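Local coordinates for prohead core protein protease (Enterobacteria phage T4, PDB 5JBL) that acts as the serine protease of the inner prohead core, switched on by self-cleavage once the prohead is assembled and then processing many prohead proteins, at residues A84-D87 / Y88-Q92. The protein carries 3 engineered substitutions. Numbering follows the deposited sequence.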
ATOM      1  N   ALA C  84      -8.094 -19.777  29.875  1.00 21.20           N
ATOM      2  CA  ALA C  84      -7.935 -19.247  28.525  1.00 21.98           C
ATOM      3  C   ALA C  84      -6.504 -18.805  28.261  1.00 25.42           C
ATOM      4  O   ALA C  84      -5.992 -18.978  27.145  1.00 23.65           O
ATOM      5  CB  ALA C  84      -8.908 -18.080  28.309  1.00 19.88           C
ATOM      6  N   VAL C  85      -5.855 -18.205  29.263  1.00 19.11           N
ATOM      7  CA  VAL C  85      -4.480 -17.747  29.092  1.00 19.89           C
ATOM      8  C   VAL C  85      -3.524 -18.937  29.001  1.00 21.86           C
ATOM      9  O   VAL C  85      -2.617 -18.962  28.156  1.00 21.20           O
ATOM     10  CB  VAL C  85      -4.115 -16.786  30.239  1.00 23.58           C
ATOM     11  CG1 VAL C  85      -2.620 -16.636  30.350  1.00 27.20           C
ATOM     12  CG2 VAL C  85      -4.762 -15.411  29.984  1.00 21.91           C
ATOM     13  N   LYS C  86      -3.740 -19.960  29.829  1.00 25.90           N
ATOM     14  CA  LYS C  86      -2.896 -21.155  29.758  1.00 25.46           C
ATOM     15  C   LYS C  86      -2.965 -21.798  28.377  1.00 22.32           C
ATOM     16  O   LYS C  86      -1.939 -22.153  27.793  1.00 24.86           O
ATOM     17  CB  LYS C  86      -3.321 -22.157  30.833  1.00 27.77           C
ATOM     18  CG  LYS C  86      -2.591 -23.493  30.771  1.00 45.57           C
ATOM     19  CD  LYS C  86      -2.551 -24.161  32.142  1.00 57.73           C
ATOM     20  CE  LYS C  86      -1.706 -23.365  33.133  1.00 63.52           C
ATOM     21  NZ  LYS C  86      -1.681 -24.006  34.477  1.00 72.81           N
ATOM     22  N   ASP C  87      -4.172 -21.942  27.830  1.00 22.71           N
ATOM     23  CA  ASP C  87      -4.308 -22.545  26.510  1.00 24.04           C
ATOM     24  C   ASP C  87      -3.675 -21.672  25.437  1.00 24.11           C
ATOM     25  O   ASP C  87      -3.051 -22.180  24.501  1.00 22.26           O
ATOM     26  CB  ASP C  87      -5.786 -22.786  26.200  1.00 29.06           C
ATOM     27  CG  ASP C  87      -6.372 -23.955  26.992  1.00 45.00           C
ATOM     28  OD1 ASP C  87      -5.587 -24.770  27.537  1.00 48.02           O
ATOM     29  OD2 ASP C  87      -7.623 -24.057  27.065  1.00 44.78           O
ATOM     30  N   TYR C  88      -3.830 -20.355  25.556  1.00 19.02           N
ATOM     31  CA  TYR C  88      -3.240 -19.449  24.584  1.00 24.76           C
ATOM     32  C   TYR C  88      -1.716 -19.479  24.659  1.00 25.55           C
ATOM     33  O   TYR C  88      -1.035 -19.427  23.621  1.00 23.95           O
ATOM     34  CB  TYR C  88      -3.789 -18.042  24.820  1.00 18.36           C
ATOM     35  CG  TYR C  88      -3.219 -16.982  23.914  1.00 20.51           C
ATOM     36  CD1 TYR C  88      -2.165 -16.180  24.339  1.00 17.69           C
ATOM     37  CD2 TYR C  88      -3.726 -16.785  22.638  1.00 14.82           C
ATOM     38  CE1 TYR C  88      -1.630 -15.197  23.508  1.00 19.59           C
ATOM     39  CE2 TYR C  88      -3.205 -15.807  21.815  1.00 13.85           C
ATOM     40  CZ  TYR C  88      -2.156 -15.010  22.262  1.00 19.77           C
ATOM     41  OH  TYR C  88      -1.646 -14.004  21.444  1.00 17.78           O
ATOM     42  N   ILE C  89      -1.159 -19.558  25.875  1.00 24.53           N
ATOM     43  CA  ILE C  89       0.291 -19.701  26.018  1.00 23.30           C
ATOM     44  C   ILE C  89       0.760 -20.987  25.355  1.00 20.04           C
ATOM     45  O   ILE C  89       1.748 -21.000  24.613  1.00 19.97           O
ATOM     46  CB  ILE C  89       0.709 -19.650  27.500  1.00 22.48           C
ATOM     47  CG1 ILE C  89       0.538 -18.233  28.069  1.00 22.93           C
ATOM     48  CG2 ILE C  89       2.154 -20.125  27.667  1.00 25.11           C
ATOM     49  CD1 ILE C  89       0.661 -18.145  29.609  1.00 20.58           C
ATOM     50  N   ASN C  90       0.049 -22.091  25.595  1.00 21.19           N
ATOM     51  CA  ASN C  90       0.474 -23.363  25.011  1.00 23.23           C
ATOM     52  C   ASN C  90       0.263 -23.403  23.502  1.00 23.15           C
ATOM     53  O   ASN C  90       1.080 -23.980  22.773  1.00 25.46           O
ATOM     54  CB  ASN C  90      -0.264 -24.518  25.674  1.00 27.37           C
ATOM     55  CG  ASN C  90       0.233 -24.790  27.071  1.00 26.53           C
ATOM     56  OD1 ASN C  90       1.391 -24.510  27.387  1.00 27.91           O
ATOM     57  ND2 ASN C  90      -0.633 -25.340  27.916  1.00 26.16           N
ATOM     58  N   GLU C  91      -0.841 -22.839  23.023  1.00 20.95           N
ATOM     59  CA  GLU C  91      -1.183 -22.952  21.613  1.00 26.91           C
ATOM     60  C   GLU C  91      -0.504 -21.896  20.746  1.00 21.83           C
ATOM     61  O   GLU C  91      -0.212 -22.162  19.577  1.00 22.07           O
ATOM     62  CB  GLU C  91      -2.699 -22.857  21.452  1.00 27.70           C
ATOM     63  CG  GLU C  91      -3.435 -24.110  21.922  1.00 47.63           C
ATOM     64  CD  GLU C  91      -4.923 -23.872  22.149  1.00 62.99           C
ATOM     65  OE1 GLU C  91      -5.493 -24.500  23.069  1.00 70.46           O
ATOM     66  OE2 GLU C  91      -5.521 -23.057  21.414  1.00 67.85           O
ATOM     67  N   GLN C  92      -0.236 -20.708  21.277  1.00 25.56           N
ATOM     68  CA  GLN C  92       0.261 -19.636  20.419  1.00 19.47           C
ATOM     69  C   GLN C  92       1.582 -19.044  20.882  1.00 18.74           C
ATOM     70  O   GLN C  92       2.494 -18.864  20.059  1.00 19.85           O
ATOM     71  CB  GLN C  92      -0.790 -18.530  20.300  1.00 15.88           C
ATOM     72  CG  GLN C  92      -2.046 -18.949  19.552  1.00 19.41           C
ATOM     73  CD  GLN C  92      -2.789 -17.760  18.970  1.00 20.74           C
ATOM     74  OE1 GLN C  92      -2.171 -16.812  18.468  1.00 19.59           O
ATOM     75  NE2 GLN C  92      -4.123 -17.796  19.039  1.00 20.21           N
TER
HETATM   76  O   HOH W   1      -3.491 -26.021  26.977  1.00 31.21           O
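V85 and I89 meet because V85 sets CG1 opposite its backbone N (chi1 162°), while I89 turns CG1 away from its carbonyl carbon (chi1 -70°) and extends beyond it; V85 CG1 then lies 3.7 Å from I89 CD1, the two side chains crossing at a slant. Both belong to helix 78-93, one turn apart. The backbone bonds are regular i to i+4 pairs: Y88 N to A84 O, I89 N to V85 O (2.8 Å, the straightest), N90 N to K86 O and E91 N to D87 O (2.7 Å). On another side of the helix, D87 and E91 run alongside each other, pointing the same way, their carboxylate planes turned by only 19°. With CG set beside its own backbone N, E91 carries CB, CG and CD past D87 O (CG at 3.2 Å) and brings OE1 to D87 CB at 3.6 Å; D87 OD1 and E91 OE1 stay 4.5 Å apart. A water bridges D87 to N90: it donates a hydrogen bond to D87 OD1 and accepts one from N90 ND2 (3.1 Å); D87 OD1 also has a long, weak ion pair with K83. N90 ND2 lies 3.9 Å from K86 CG, the two side chains side by side and pointing the same way. Inward, Y88 packs on I119 and M122 of strand 115-125, Q92 CB lies against one face of its ring, offset toward the rim, and its OH is hydrogen-bonded to G185 N; V85 rests on W124. The helix is thus amphipathic: V85 and Y88 pack on strand 115-125, the Y88 hydroxyl reaches strand 181-189 of the second sheet, and K86, N90 and E91 form a polar, exposed side. There the two like charges probably disfavour each other mildly, and the water and K83 would offset part of the charge on D87.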